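Local coordinates for alpha-catenin-like protein hmp-1 (Caenorhabditis elegans, PDB 5H5M) that helps link cadherin-catenin complexes to actin filaments at adherens junctions, supporting cell migration and shape changes during embryonic body enclosure and elongation, at residues 140-143 and 144-148. Numbering follows the deposited sequence.
Sequences GHEE and NTRYR
H141 and T145 meet at the start of helix 142-166, where H141 O takes two bonds from one residue. T145 N approaches nearly in line with the carbonyl (2.8 Å from H141 O), while T145 OG1, also 2.8 Å from H141 O, donates from above the carbonyl plane. A chi1 of -62° keeps this hydroxyl beside T145's own backbone N, which brings both donors to one acceptor. H141 is the N-cap: its ring nitrogen ND1 accepts a weak capping bond from N144 N (3.3 Å), which lies at the ring edge and in its plane. N144 lays its amide nearly parallel to the imidazole, planes 15° apart, with ND2 over one face toward the rim; N144 ND2 comes 3.1 Å from H141 ND1, but the angle is too poor for a hydrogen bond. The next two i+4 to i backbone bonds run from R146 N to E142 O and from Y147 N to E143 O. E142 and R146 also form a salt bridge: R146 NE meets E142 OE2 from above the carboxylate plane in a bent bond of 2.7 Å, and R146 NH2 adds a weak one. E142 OE1 is taken up by a weak bond from H202. T145 is buried against helices 128-137 and 173-202, and R146 touches H202. This is a helix N-terminus with a histidine N-cap and an i to i+4 salt bridge, in the helical-bundle M domain of a vinculin/alpha-catenin family protein.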
loop_
_atom_site.group_PDB
_atom_site.type_symbol
_atom_site.label_atom_id
_atom_site.label_comp_id
_atom_site.label_asym_id
_atom_site.label_seq_id
_atom_site.Cartn_x
_atom_site.Cartn_y
_atom_site.Cartn_z
ATOM N N GLY A 140 -32.776 -6.435 12.182
ATOM C CA GLY A 140 -31.662 -6.952 11.412
ATOM C C GLY A 140 -32.040 -7.044 9.941
ATOM O O GLY A 140 -32.972 -7.752 9.558
ATOM N N HIS A 141 -31.317 -6.297 9.116
ATOM C CA HIS A 141 -31.614 -6.169 7.695
ATOM C C HIS A 141 -31.000 -7.324 6.899
ATOM O O HIS A 141 -29.804 -7.310 6.595
ATOM C CB HIS A 141 -31.091 -4.826 7.193
ATOM C CG HIS A 141 -31.900 -4.229 6.089
ATOM N ND1 HIS A 141 -31.702 -4.557 4.765
ATOM C CD2 HIS A 141 -32.899 -3.317 6.105
ATOM C CE1 HIS A 141 -32.547 -3.874 4.014
ATOM N NE2 HIS A 141 -33.287 -3.115 4.803
ATOM N N GLU A 142 -31.826 -8.319 6.575
ATOM C CA GLU A 142 -31.372 -9.534 5.893
ATOM C C GLU A 142 -30.626 -9.240 4.594
ATOM O O GLU A 142 -29.540 -9.766 4.357
ATOM C CB GLU A 142 -32.563 -10.458 5.606
ATOM C CG GLU A 142 -32.236 -11.656 4.717
ATOM C CD GLU A 142 -31.657 -12.831 5.488
ATOM O OE1 GLU A 142 -31.510 -12.722 6.722
ATOM O OE2 GLU A 142 -31.347 -13.866 4.858
ATOM N N GLU A 143 -31.213 -8.386 3.762
ATOM C CA GLU A 143 -30.643 -8.066 2.460
ATOM C C GLU A 143 -29.303 -7.341 2.580
ATOM O O GLU A 143 -28.373 -7.616 1.823
ATOM C CB GLU A 143 -31.626 -7.219 1.648
ATOM C CG GLU A 143 -32.935 -7.930 1.308
ATOM C CD GLU A 143 -33.933 -7.925 2.455
ATOM O OE1 GLU A 143 -33.583 -7.439 3.552
ATOM O OE2 GLU A 143 -35.070 -8.403 2.259
ATOM N N ASN A 144 -29.207 -6.419 3.533
ATOM C CA ASN A 144 -27.982 -5.652 3.723
ATOM C C ASN A 144 -26.891 -6.458 4.413
ATOM O O ASN A 144 -25.714 -6.315 4.091
ATOM C CB ASN A 144 -28.259 -4.378 4.521
ATOM C CG ASN A 144 -28.974 -3.325 3.703
ATOM O OD1 ASN A 144 -28.970 -3.371 2.473
ATOM N ND2 ASN A 144 -29.588 -2.363 4.386
ATOM N N THR A 145 -27.282 -7.298 5.366
ATOM C CA THR A 145 -26.318 -8.116 6.088
ATOM C C THR A 145 -25.579 -9.040 5.124
ATOM O O THR A 145 -24.356 -9.138 5.172
ATOM C CB THR A 145 -26.987 -8.952 7.199
ATOM O OG1 THR A 145 -27.594 -8.078 8.158
ATOM C CG2 THR A 145 -25.956 -9.823 7.905
ATOM N N ARG A 146 -26.322 -9.695 4.235
ATOM C CA ARG A 146 -25.720 -10.603 3.265
ATOM C C ARG A 146 -24.829 -9.859 2.275
ATOM O O ARG A 146 -23.778 -10.365 1.878
ATOM C CB ARG A 146 -26.802 -11.387 2.523
ATOM C CG ARG A 146 -27.632 -12.268 3.442
ATOM C CD ARG A 146 -28.215 -13.462 2.714
ATOM N NE ARG A 146 -29.043 -14.277 3.598
ATOM C CZ ARG A 146 -28.569 -15.207 4.422
ATOM N NH1 ARG A 146 -27.266 -15.445 4.480
ATOM N NH2 ARG A 146 -29.398 -15.898 5.192
ATOM N N TYR A 147 -25.247 -8.659 1.881
ATOM C CA TYR A 147 -24.416 -7.816 1.030
ATOM C C TYR A 147 -23.146 -7.397 1.769
ATOM O O TYR A 147 -22.037 -7.555 1.255
ATOM C CB TYR A 147 -25.185 -6.578 0.559
ATOM C CG TYR A 147 -24.326 -5.616 -0.231
ATOM C CD1 TYR A 147 -23.906 -5.928 -1.519
ATOM C CD2 TYR A 147 -23.919 -4.407 0.315
ATOM C CE1 TYR A 147 -23.110 -5.057 -2.242
ATOM C CE2 TYR A 147 -23.124 -3.529 -0.402
ATOM C CZ TYR A 147 -22.723 -3.860 -1.679
ATOM O OH TYR A 147 -21.933 -2.992 -2.397
ATOM N N ARG A 148 -23.314 -6.869 2.978
ATOM C CA ARG A 148 -22.178 -6.420 3.777
ATOM C C ARG A 148 -21.307 -7.599 4.210
ATOM O O ARG A 148 -20.102 -7.445 4.402
ATOM C CB ARG A 148 -22.655 -5.634 5.001
ATOM C CG ARG A 148 -23.303 -4.300 4.667
ATOM C CD ARG A 148 -22.374 -3.428 3.842
ATOM N NE ARG A 148 -23.032 -2.203 3.390
ATOM C CZ ARG A 148 -22.454 -1.288 2.619
ATOM N NH1 ARG A 148 -21.204 -1.457 2.214
ATOM N NH2 ARG A 148 -23.125 -0.204 2.253
#